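Local coordinates for cupin type-2 domain-containing protein (Burkholderia xenovorans, PDB 2O8Q) that is of unknown function but adopts a cupin-like beta-barrel fold and binds a nickel ion in the crystal, consistent with a metal-dependent role, at residues Val75-Glu80 against His101-His106; Thr6-Glu11 against Gly91-Pro96; His44-Ile49 against Val112-Ser117. All blocks are in the same frame, centred on the assembly; numbering follows the deposited sequence. Where two conformers were deposited one is given.

Interaction 1: residues Val75-Glu80 against His101-His106. With NI (nickel (II) ion), chain C.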
loop_
_atom_site.group_PDB
_atom_site.type_symbol
_atom_site.label_atom_id
_atom_site.label_comp_id
_atom_site.label_asym_id
_atom_site.label_seq_id
_atom_site.Cartn_x
_atom_site.Cartn_y
_atom_site.Cartn_z
ATOM N N VAL A 75 22.983 -3.842 -14.078
ATOM C CA VAL A 75 22.056 -4.913 -14.431
ATOM C C VAL A 75 21.208 -4.404 -15.596
ATOM O O VAL A 75 20.849 -3.223 -15.647
ATOM C CB VAL A 75 21.150 -5.286 -13.243
ATOM C CG1 VAL A 75 20.391 -4.060 -12.680
ATOM C CG2 VAL A 75 20.199 -6.418 -13.593
ATOM N N GLU A 76 20.918 -5.288 -16.562
ATOM C CA GLU A 76 20.072 -4.953 -17.720
ATOM C C GLU A 76 18.790 -5.785 -17.621
ATOM O O GLU A 76 18.813 -7.026 -17.541
ATOM C CB GLU A 76 20.815 -5.259 -19.026
ATOM C CG GLU A 76 20.107 -4.756 -20.263
ATOM C CD GLU A 76 20.868 -4.972 -21.526
ATOM O OE1 GLU A 76 21.402 -6.086 -21.698
ATOM O OE2 GLU A 76 20.951 -4.018 -22.351
ATOM N N PHE A 77 17.669 -5.052 -17.634
ATOM C CA PHE A 77 16.338 -5.612 -17.626
ATOM C C PHE A 77 15.708 -5.374 -18.982
ATOM O O PHE A 77 16.197 -4.592 -19.826
ATOM C CB PHE A 77 15.492 -4.859 -16.598
ATOM C CG PHE A 77 15.937 -5.056 -15.159
ATOM C CD1 PHE A 77 16.085 -6.326 -14.651
ATOM C CD2 PHE A 77 16.114 -3.969 -14.313
ATOM C CE1 PHE A 77 16.468 -6.521 -13.316
ATOM C CE2 PHE A 77 16.451 -4.154 -12.967
ATOM C CZ PHE A 77 16.630 -5.409 -12.473
ATOM N N GLU A 78 14.639 -6.106 -19.278
ATOM C CA GLU A 78 13.848 -5.859 -20.464
ATOM C C GLU A 78 12.387 -5.894 -20.050
ATOM O O GLU A 78 11.974 -6.771 -19.304
ATOM C CB GLU A 78 14.109 -6.874 -21.588
ATOM C CG GLU A 78 13.479 -6.469 -22.884
ATOM C CD GLU A 78 13.638 -7.495 -24.002
ATOM O OE1 GLU A 78 14.357 -8.501 -23.797
ATOM O OE2 GLU A 78 13.047 -7.274 -25.089
ATOM N N TYR A 79 11.639 -4.920 -20.568
ATOM C CA TYR A 79 10.253 -4.742 -20.216
ATOM C C TYR A 79 9.366 -4.816 -21.412
ATOM O O TYR A 79 9.747 -4.389 -22.491
ATOM C CB TYR A 79 10.015 -3.390 -19.538
ATOM C CG TYR A 79 10.745 -3.335 -18.236
ATOM C CD1 TYR A 79 10.230 -3.921 -17.040
ATOM C CD2 TYR A 79 12.001 -2.684 -18.140
ATOM C CE1 TYR A 79 10.942 -3.922 -15.896
ATOM C CE2 TYR A 79 12.697 -2.696 -16.977
ATOM C CZ TYR A 79 12.152 -3.262 -15.825
ATOM O OH TYR A 79 12.849 -3.273 -14.666
ATOM N N GLU A 80 8.158 -5.323 -21.213
ATOM C CA GLU A 80 7.238 -5.378 -22.324
ATOM C C GLU A 80 7.018 -3.941 -22.846
ATOM O O GLU A 80 7.166 -3.688 -24.059
ATOM C CB GLU A 80 5.929 -6.063 -21.928
ATOM C CG GLU A 80 5.130 -6.518 -23.144
ATOM C CD GLU A 80 3.780 -7.064 -22.825
ATOM O OE1 GLU A 80 3.416 -7.131 -21.637
ATOM O OE2 GLU A 80 3.062 -7.424 -23.781
ATOM N N HIS A 101 8.395 -8.888 -17.707
ATOM C CA HIS A 101 9.787 -8.439 -17.754
ATOM C C HIS A 101 10.751 -9.604 -17.630
ATOM O O HIS A 101 10.378 -10.735 -17.345
ATOM C CB HIS A 101 10.076 -7.416 -16.662
ATOM C CG HIS A 101 9.995 -8.004 -15.296
ATOM N ND1 HIS A 101 8.802 -8.387 -14.717
ATOM C CD2 HIS A 101 10.970 -8.361 -14.416
ATOM C CE1 HIS A 101 9.060 -8.955 -13.548
ATOM N NE2 HIS A 101 10.361 -8.932 -13.333
ATOM N N ARG A 102 12.029 -9.322 -17.853
ATOM C CA ARG A 102 13.041 -10.341 -17.645
ATOM C C ARG A 102 14.360 -9.621 -17.369
ATOM O O ARG A 102 14.467 -8.417 -17.634
ATOM C CB ARG A 102 13.123 -11.298 -18.848
ATOM C CG ARG A 102 13.508 -10.654 -20.162
ATOM C CD ARG A 102 13.644 -11.665 -21.281
ATOM N NE ARG A 102 13.918 -11.061 -22.579
ATOM C CZ ARG A 102 14.241 -11.771 -23.660
ATOM N NH1 ARG A 102 14.329 -13.098 -23.559
ATOM N NH2 ARG A 102 14.468 -11.171 -24.829
ATOM N N GLU A 103 15.310 -10.363 -16.799
ATOM C CA GLU A 103 16.664 -9.845 -16.561
ATOM C C GLU A 103 17.580 -10.443 -17.596
ATOM O O GLU A 103 17.630 -11.659 -17.735
ATOM C CB GLU A 103 17.200 -10.221 -15.185
ATOM C CG GLU A 103 18.513 -9.519 -14.871
ATOM C CD GLU A 103 19.629 -10.497 -14.527
ATOM O OE1 GLU A 103 19.358 -11.563 -13.907
ATOM O OE2 GLU A 103 20.780 -10.197 -14.900
ATOM N N LEU A 104 18.261 -9.576 -18.350
ATOM C CA LEU A 104 19.101 -10.036 -19.451
ATOM C C LEU A 104 20.508 -10.429 -19.045
ATOM O O LEU A 104 21.063 -11.398 -19.557
ATOM C CB LEU A 104 19.162 -8.977 -20.525
ATOM C CG LEU A 104 17.842 -8.603 -21.201
ATOM C CD1 LEU A 104 18.064 -7.573 -22.344
ATOM C CD2 LEU A 104 17.167 -9.848 -21.791
ATOM N N ARG A 105 21.095 -9.673 -18.128
ATOM C CA ARG A 105 22.478 -9.895 -17.715
ATOM C C ARG A 105 22.796 -8.946 -16.599
ATOM O O ARG A 105 22.116 -7.926 -16.442
ATOM C CB ARG A 105 23.451 -9.662 -18.896
ATOM C CG ARG A 105 23.202 -8.399 -19.741
ATOM C CD ARG A 105 24.112 -8.259 -20.942
ATOM N NE ARG A 105 24.048 -9.369 -21.880
ATOM C CZ ARG A 105 23.116 -9.511 -22.820
ATOM N NH1 ARG A 105 22.149 -8.614 -22.924
ATOM N NH2 ARG A 105 23.157 -10.527 -23.661
ATOM N N HIS A 106 23.861 -9.243 -15.852
ATOM C CA HIS A 106 24.323 -8.349 -14.785
ATOM C C HIS A 106 25.809 -8.516 -14.518
ATOM O O HIS A 106 26.431 -9.503 -14.886
ATOM C CB HIS A 106 23.530 -8.565 -13.495
ATOM C CG HIS A 106 23.629 -9.953 -12.996
ATOM N ND1 HIS A 106 22.715 -10.919 -13.356
ATOM C CD2 HIS A 106 24.550 -10.569 -12.208
ATOM C CE1 HIS A 106 23.069 -12.071 -12.803
ATOM N NE2 HIS A 106 24.172 -11.884 -12.097
HETATM NI NI NI C . 11.398 -10.203 -11.951
HETATM O O HOH W 1 11.803 -8.566 -10.657
HETATM O O HOH W 2 12.625 -11.505 -10.759
HETATM O O HOH W 3 13.249 -9.754 -12.947
#

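Interaction 2: residues Thr6-Glu11 against Gly91-Pro96. With EDO (1,2-ethanediol), chain G.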
loop_
_atom_site.group_PDB
_atom_site.type_symbol
_atom_site.label_atom_id
_atom_site.label_comp_id
_atom_site.label_asym_id
_atom_site.label_seq_id
_atom_site.Cartn_x
_atom_site.Cartn_y
_atom_site.Cartn_z
ATOM N N THR A 6 6.471 1.388 -16.655
ATOM C CA THR A 6 7.785 1.122 -16.114
ATOM C C THR A 6 8.573 2.422 -16.155
ATOM O O THR A 6 8.624 3.079 -17.189
ATOM C CB THR A 6 8.534 -0.008 -16.865
ATOM O OG1 THR A 6 7.704 -1.177 -16.863
ATOM C CG2 THR A 6 9.872 -0.320 -16.236
ATOM N N THR A 7 9.182 2.783 -15.020
ATOM C CA THR A 7 9.736 4.111 -14.825
ATOM C C THR A 7 11.149 4.003 -14.335
ATOM O O THR A 7 11.425 3.490 -13.255
ATOM C CB THR A 7 8.842 4.983 -13.893
ATOM O OG1 THR A 7 7.547 5.101 -14.519
ATOM C CG2 THR A 7 9.455 6.385 -13.689
ATOM N N ILE A 8 12.049 4.506 -15.185
ATOM C CA ILE A 8 13.491 4.375 -14.980
ATOM C C ILE A 8 14.067 5.739 -14.711
ATOM O O ILE A 8 13.696 6.731 -15.349
ATOM C CB ILE A 8 14.163 3.816 -16.265
ATOM C CG1 ILE A 8 13.483 2.496 -16.696
ATOM C CG2 ILE A 8 15.684 3.703 -16.083
ATOM C CD1 ILE A 8 13.491 1.377 -15.614
ATOM N N GLN A 9 15.002 5.774 -13.761
ATOM C CA GLN A 9 15.827 6.961 -13.556
ATOM C C GLN A 9 17.270 6.577 -13.416
ATOM O O GLN A 9 17.616 5.506 -12.981
ATOM C CB GLN A 9 15.396 7.773 -12.338
ATOM C CG GLN A 9 14.331 8.823 -12.666
ATOM C CD GLN A 9 14.801 9.950 -13.648
ATOM O OE1 GLN A 9 13.984 10.497 -14.392
ATOM N NE2 GLN A 9 16.104 10.249 -13.667
ATOM N N HIS A 10 18.134 7.487 -13.833
ATOM C CA HIS A 10 19.579 7.281 -13.765
ATOM C C HIS A 10 20.172 8.447 -12.970
ATOM O O HIS A 10 19.639 9.554 -13.008
ATOM C CB HIS A 10 20.180 7.246 -15.183
ATOM C CG HIS A 10 19.602 6.188 -16.096
ATOM N ND1 HIS A 10 19.929 4.840 -15.999
ATOM C CD2 HIS A 10 18.716 6.276 -17.117
ATOM C CE1 HIS A 10 19.262 4.158 -16.917
ATOM N NE2 HIS A 10 18.540 5.009 -17.622
ATOM N N GLU A 11 21.265 8.202 -12.258
ATOM C CA GLU A 11 21.970 9.248 -11.530
ATOM C C GLU A 11 22.893 10.023 -12.490
ATOM O O GLU A 11 23.782 9.415 -13.062
ATOM C CB GLU A 11 22.799 8.616 -10.430
ATOM C CG GLU A 11 23.473 9.635 -9.562
ATOM C CD GLU A 11 24.089 9.022 -8.360
ATOM O OE1 GLU A 11 24.225 7.779 -8.280
ATOM O OE2 GLU A 11 24.451 9.807 -7.476
ATOM N N GLY A 91 20.877 4.023 -10.371
ATOM C CA GLY A 91 19.733 3.819 -11.251
ATOM C C GLY A 91 18.589 3.136 -10.530
ATOM O O GLY A 91 18.817 2.306 -9.626
ATOM N N SER A 92 17.362 3.432 -10.948
ATOM C CA SER A 92 16.192 2.846 -10.318
ATOM C C SER A 92 15.204 2.420 -11.361
ATOM O O SER A 92 15.135 3.013 -12.455
ATOM C CB SER A 92 15.555 3.857 -9.383
ATOM O OG SER A 92 15.177 5.062 -10.026
ATOM N N ALA A 93 14.458 1.359 -11.043
ATOM C CA ALA A 93 13.429 0.878 -11.918
ATOM C C ALA A 93 12.189 0.591 -11.095
ATOM O O ALA A 93 12.193 -0.286 -10.222
ATOM C CB ALA A 93 13.842 -0.407 -12.658
ATOM N N PHE A 94 11.121 1.319 -11.395
ATOM C CA PHE A 94 9.800 1.066 -10.825
ATOM C C PHE A 94 9.082 0.113 -11.801
ATOM O O PHE A 94 8.939 0.428 -12.992
ATOM C CB PHE A 94 9.006 2.362 -10.661
ATOM C CG PHE A 94 7.534 2.137 -10.410
ATOM C CD1 PHE A 94 7.068 1.678 -9.182
ATOM C CD2 PHE A 94 6.641 2.249 -11.438
ATOM C CE1 PHE A 94 5.721 1.413 -9.007
ATOM C CE2 PHE A 94 5.310 1.964 -11.220
ATOM C CZ PHE A 94 4.890 1.563 -10.025
ATOM N N GLN A 95 8.649 -1.050 -11.267
ATOM C CA GLN A 95 8.018 -2.081 -12.058
ATOM C C GLN A 95 6.538 -2.118 -11.687
ATOM O O GLN A 95 6.174 -2.539 -10.609
ATOM C CB GLN A 95 8.618 -3.427 -11.812
ATOM C CG GLN A 95 10.076 -3.462 -12.202
ATOM C CD GLN A 95 10.682 -4.875 -12.246
ATOM O OE1 GLN A 95 10.081 -5.897 -11.747
ATOM N NE2 GLN A 95 11.868 -4.969 -12.855
ATOM N N PRO A 96 5.689 -1.733 -12.627
ATOM C CA PRO A 96 4.263 -1.766 -12.356
ATOM C C PRO A 96 3.760 -3.142 -11.960
ATOM O O PRO A 96 4.332 -4.169 -12.344
ATOM C CB PRO A 96 3.613 -1.365 -13.737
ATOM C CG PRO A 96 4.663 -0.571 -14.413
ATOM C CD PRO A 96 5.980 -1.134 -13.967
HETATM C C1 EDO G . 10.834 4.769 -18.396
HETATM O O1 EDO G . 11.235 5.942 -17.678
HETATM C C2 EDO G . 11.488 4.637 -19.785
HETATM O O2 EDO G . 12.770 5.275 -19.886
HETATM O O HOH W 4 12.675 4.881 -11.102
#

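Interaction 3: residues His44-Ile49 against Val112-Ser117. With EDO (1,2-ethanediol), chain F.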
loop_
_atom_site.group_PDB
_atom_site.type_symbol
_atom_site.label_atom_id
_atom_site.label_comp_id
_atom_site.label_asym_id
_atom_site.label_seq_id
_atom_site.Cartn_x
_atom_site.Cartn_y
_atom_site.Cartn_z
ATOM N N HIS A 44 14.890 -5.860 0.689
ATOM C CA HIS A 44 16.129 -6.650 0.832
ATOM C C HIS A 44 17.133 -6.236 -0.191
ATOM O O HIS A 44 16.796 -5.723 -1.244
ATOM C CB HIS A 44 15.807 -8.136 0.779
ATOM C CG HIS A 44 14.861 -8.451 -0.337
ATOM N ND1 HIS A 44 13.501 -8.626 -0.124
ATOM C CD2 HIS A 44 15.035 -8.411 -1.674
ATOM C CE1 HIS A 44 12.908 -8.788 -1.296
ATOM N NE2 HIS A 44 13.833 -8.736 -2.249
ATOM N N VAL A 45 18.407 -6.464 0.128
ATOM C CA VAL A 45 19.498 -6.218 -0.811
ATOM C C VAL A 45 19.867 -7.555 -1.481
ATOM O O VAL A 45 20.024 -8.612 -0.822
ATOM C CB VAL A 45 20.705 -5.588 -0.139
ATOM C CG1 VAL A 45 21.903 -5.413 -1.127
ATOM C CG2 VAL A 45 20.316 -4.250 0.549
ATOM N N ILE A 46 19.961 -7.492 -2.793
ATOM C CA ILE A 46 20.247 -8.648 -3.608
ATOM C C ILE A 46 21.654 -8.467 -4.175
ATOM O O ILE A 46 21.977 -7.425 -4.708
ATOM C CB ILE A 46 19.261 -8.724 -4.777
ATOM C CG1 ILE A 46 17.798 -8.605 -4.302
ATOM C CG2 ILE A 46 19.459 -10.027 -5.599
ATOM C CD1 ILE A 46 16.775 -8.686 -5.376
ATOM N N ARG A 47 22.464 -9.491 -4.044
ATOM C CA ARG A 47 23.808 -9.442 -4.633
ATOM C C ARG A 47 24.040 -10.668 -5.514
ATOM O O ARG A 47 23.599 -11.777 -5.202
ATOM C CB ARG A 47 24.894 -9.248 -3.571
ATOM C CG ARG A 47 25.356 -10.369 -2.860
ATOM C CD ARG A 47 26.692 -9.975 -2.159
ATOM N NE ARG A 47 26.990 -10.981 -1.167
ATOM C CZ ARG A 47 27.744 -10.766 -0.101
ATOM N NH1 ARG A 47 28.221 -9.549 0.142
ATOM N NH2 ARG A 47 27.947 -11.755 0.741
ATOM N N ALA A 48 24.729 -10.433 -6.624
ATOM C CA ALA A 48 25.072 -11.504 -7.535
ATOM C C ALA A 48 26.089 -12.418 -6.902
ATOM O O ALA A 48 26.915 -11.995 -6.094
ATOM C CB ALA A 48 25.624 -10.944 -8.813
ATOM N N ILE A 49 26.030 -13.664 -7.330
ATOM C CA ILE A 49 27.031 -14.678 -6.995
ATOM C C ILE A 49 27.791 -14.928 -8.292
ATOM O O ILE A 49 27.150 -15.252 -9.268
ATOM C CB ILE A 49 26.359 -16.026 -6.593
ATOM C CG1 ILE A 49 25.630 -15.920 -5.276
ATOM C CG2 ILE A 49 27.417 -17.149 -6.519
ATOM C CD1 ILE A 49 24.680 -17.056 -5.041
ATOM N N VAL A 112 21.674 -4.669 -5.437
ATOM C CA VAL A 112 20.477 -3.912 -5.736
ATOM C C VAL A 112 19.516 -4.047 -4.572
ATOM O O VAL A 112 19.282 -5.155 -4.080
ATOM C CB VAL A 112 19.871 -4.355 -7.115
ATOM C CG1 VAL A 112 19.530 -5.821 -7.131
ATOM C CG2 VAL A 112 18.666 -3.467 -7.494
ATOM N N LEU A 113 18.912 -2.946 -4.174
ATOM C CA LEU A 113 17.865 -2.957 -3.165
ATOM C C LEU A 113 16.516 -3.102 -3.877
ATOM O O LEU A 113 16.214 -2.409 -4.835
ATOM C CB LEU A 113 17.893 -1.631 -2.407
ATOM C CG LEU A 113 16.838 -1.398 -1.323
ATOM C CD1 LEU A 113 16.994 -2.356 -0.114
ATOM C CD2 LEU A 113 16.843 0.121 -0.868
ATOM N N GLU A 114 15.709 -4.023 -3.371
ATOM C CA GLU A 114 14.364 -4.262 -3.851
ATOM C C GLU A 114 13.416 -3.935 -2.698
ATOM O O GLU A 114 13.622 -4.412 -1.594
ATOM C CB GLU A 114 14.118 -5.727 -4.271
ATOM C CG GLU A 114 12.691 -6.011 -4.776
ATOM C CD GLU A 114 12.492 -7.413 -5.283
ATOM O OE1 GLU A 114 13.280 -8.332 -4.907
ATOM O OE2 GLU A 114 11.522 -7.657 -6.056
ATOM N N ILE A 115 12.378 -3.142 -3.006
ATOM C CA ILE A 115 11.286 -2.816 -2.091
ATOM C C ILE A 115 10.013 -3.291 -2.778
ATOM O O ILE A 115 9.756 -2.925 -3.910
ATOM C CB ILE A 115 11.201 -1.321 -1.769
ATOM C CG1 ILE A 115 12.578 -0.751 -1.414
ATOM C CG2 ILE A 115 10.103 -1.091 -0.698
ATOM C CD1 ILE A 115 13.353 -0.087 -2.583
ATOM N N VAL A 116 9.183 -4.077 -2.091
ATOM C CA VAL A 116 8.069 -4.747 -2.752
ATOM C C VAL A 116 6.931 -4.943 -1.775
ATOM O O VAL A 116 7.169 -5.168 -0.581
ATOM C CB VAL A 116 8.541 -6.152 -3.229
ATOM C CG1 VAL A 116 8.679 -7.154 -2.004
ATOM C CG2 VAL A 116 7.623 -6.785 -4.299
ATOM N N SER A 117 5.701 -4.875 -2.271
ATOM C CA SER A 117 4.504 -5.228 -1.492
ATOM C C SER A 117 3.709 -6.200 -2.364
ATOM O O SER A 117 3.519 -5.944 -3.551
ATOM C CB SER A 117 3.655 -4.015 -1.217
ATOM O OG SER A 117 2.455 -4.434 -0.558
HETATM C C1 EDO F . -0.086 -2.491 0.358
HETATM O O1 EDO F . -0.787 -3.732 0.054
HETATM C C2 EDO F . 0.113 -1.468 -0.794
HETATM O O2 EDO F . 0.754 -1.892 -2.026
#

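Interaction 1: residues Val75-Glu80 against His101-His106
E78 and R102 lie side by side and point the same way from the outer face of two antiparallel strands. E78 is extended; R102 starts from the crowded chi1 position (62°) and runs straight from CG to NE, which suits long charged side chains on a partly exposed face. Their salt bridge is side-on: the guanidinium presents its edge, so that R102 NE and R102 NH2 converge on E78 OE1, each at 2.9 Å. That oxygen uses its syn lone pair for NH2, whereas NE reaches it from above the carboxylate plane. Next along, E76 and R105 run alongside each other too, but R105 bends at chi3 and offers one nitrogen to its salt bridge: R105 NH1 lies 2.9 Å from E76 OE1, the two planar groups turned 69° apart. L104 fits between the pairs, its CD1 3.7 Å from E76 OE1 and its CD2 equally near E78 OE1, an apolar filler over the acidic chains.

E76 is matched by two residues, L104 and R105, a classic beta bulge: L104 N gives its hydrogen to E76 O (2.7 Å), while E76 N bonds to R105 O. These strands belong to the three-stranded sheet of the cupin barrel, and their inner face carries Y79, F77 and V75 opposite H101, E103 and H106. H101 CB packs 3.5 Å from Y79 CD1. The imidazole takes the crowded chi1 position (67°); V99 O accepts from its ND1, fixing the ring's rotation and leaving NE2 to bind nickel at 2.1 Å. H59, H61 and three waters complete the six-coordinate site. Further along, E103 crosses F77 obliquely and receives H106 ND1 at its OE2, in the imidazole plane.

Interaction 2: residues Thr6-Glu11 against Gly91-Pro96
An edge strand of the larger antiparallel sheet of the cupin barrel is formed here: T7-Q9, from the N-terminal arm, pairs with S92-F94. Four backbone bonds join them in two hydrogen-bonded pairs. In the first, F94 N points straight at T7 O (2.9 Å, 180°), and T7 N returns to a lone pair of F94 O. In the second, S92 N meets Q9 O at 2.9 Å, while Q9 N approaches S92 O from above the carbonyl plane. Between them I8 and A93 form a non-hydrogen-bonded pair facing the barrel interior, where L87 touches both. I8 has CG1 beside its backbone N and turns again at chi2 (-57°), which brings CD1 back over the neighbouring strand to within 3.5 Å of A93 CB. This is tighter than usual carbon packing, and the small alanine suits the place because its methyl lets the isoleucine tip come so close.

T7, Q9, S92 and F94 face the other way, toward the second subunit, another copy of this protein, whose A36, T31 and T37 pack on them. T7 CB lies beside F94 CB on this side, while T7 OG1 bonds to Q5 O. At the strand's start T6 crosses P96 at about a right angle, the hydroxyl lying against the proline ring with T6 OG1 3.4 Å from P96 CD; D81 is the hydrogen-bonding partner of that hydroxyl. S92 holds OG in the crowded chi1 position (58°), from where it donates to a water, 2.7 Å from S92 OG, that in turn donates to T7 O.

Interaction 3: residues His44-Ile49 against Val112-Ser117
Four backbone hydrogen bonds join H44-I46 to V112-E114 as neighbouring antiparallel strands of the larger sheet of the cupin barrel. H44 with E114 and I46 with V112 are the hydrogen-bonded pairs; E114 N reaches H44 O nearly along the C=O axis at 2.9 Å, and I46 N meets V112 O at 2.8 Å. V45 and L113 make the non-hydrogen-bonded pair between them.

Each face has one apolar contact between the strands. V45 crosses L113 at about a right angle, with V45 CG2 3.9 Å from L113 CD1, and Y69 of the second subunit, another copy of this protein, packs on both. On the inner face the branched I46 and V112 touch through I46 CB and V112 CG1, 3.7 Å apart. Valine and isoleucine, branched at CB, suit buried strands.

The polar side-chain contact is a histidine-carboxylate bond. H44 holds its ring in the crowded chi1 position (45°) alongside the extended E114, and the ring centre lies under E114 O. H44 NE2 donates to E114 OE1 at 2.7 Å, approaching from above a carboxylate turned 82° from the ring. I46 CD1 lies 3.5 Å from E114 OE1, and E114 OE2 accepts from Q66. The buried carboxylate thus has a partner at each oxygen; with nickel about 6 Å from its side chain, these bonds and the metal's charge would favour the ionised form.

From the N terminus, the first segment, 6-11, pairs with 91-96 some 80 residues later, so interaction 2 closes a long loop. Segment 44-49 starts within that loop and meets 112-117 beyond it, so interactions 2 and 3 cross. Interaction 1 starts at 75-80 and ends at 101-106: it crosses interaction 2 but lies wholly between the two segments of interaction 3. Interactions 2 and 3 belong to different parts of the larger sheet and both touch the second subunit; interaction 1 joins two strands of the three-stranded sheet. Y79 packs on T6 and A93 and probably hydrogen-bonds through its hydroxyl to the Q95 side chain, joining interactions 1 and 2, while H106 touches A48 of interaction 3.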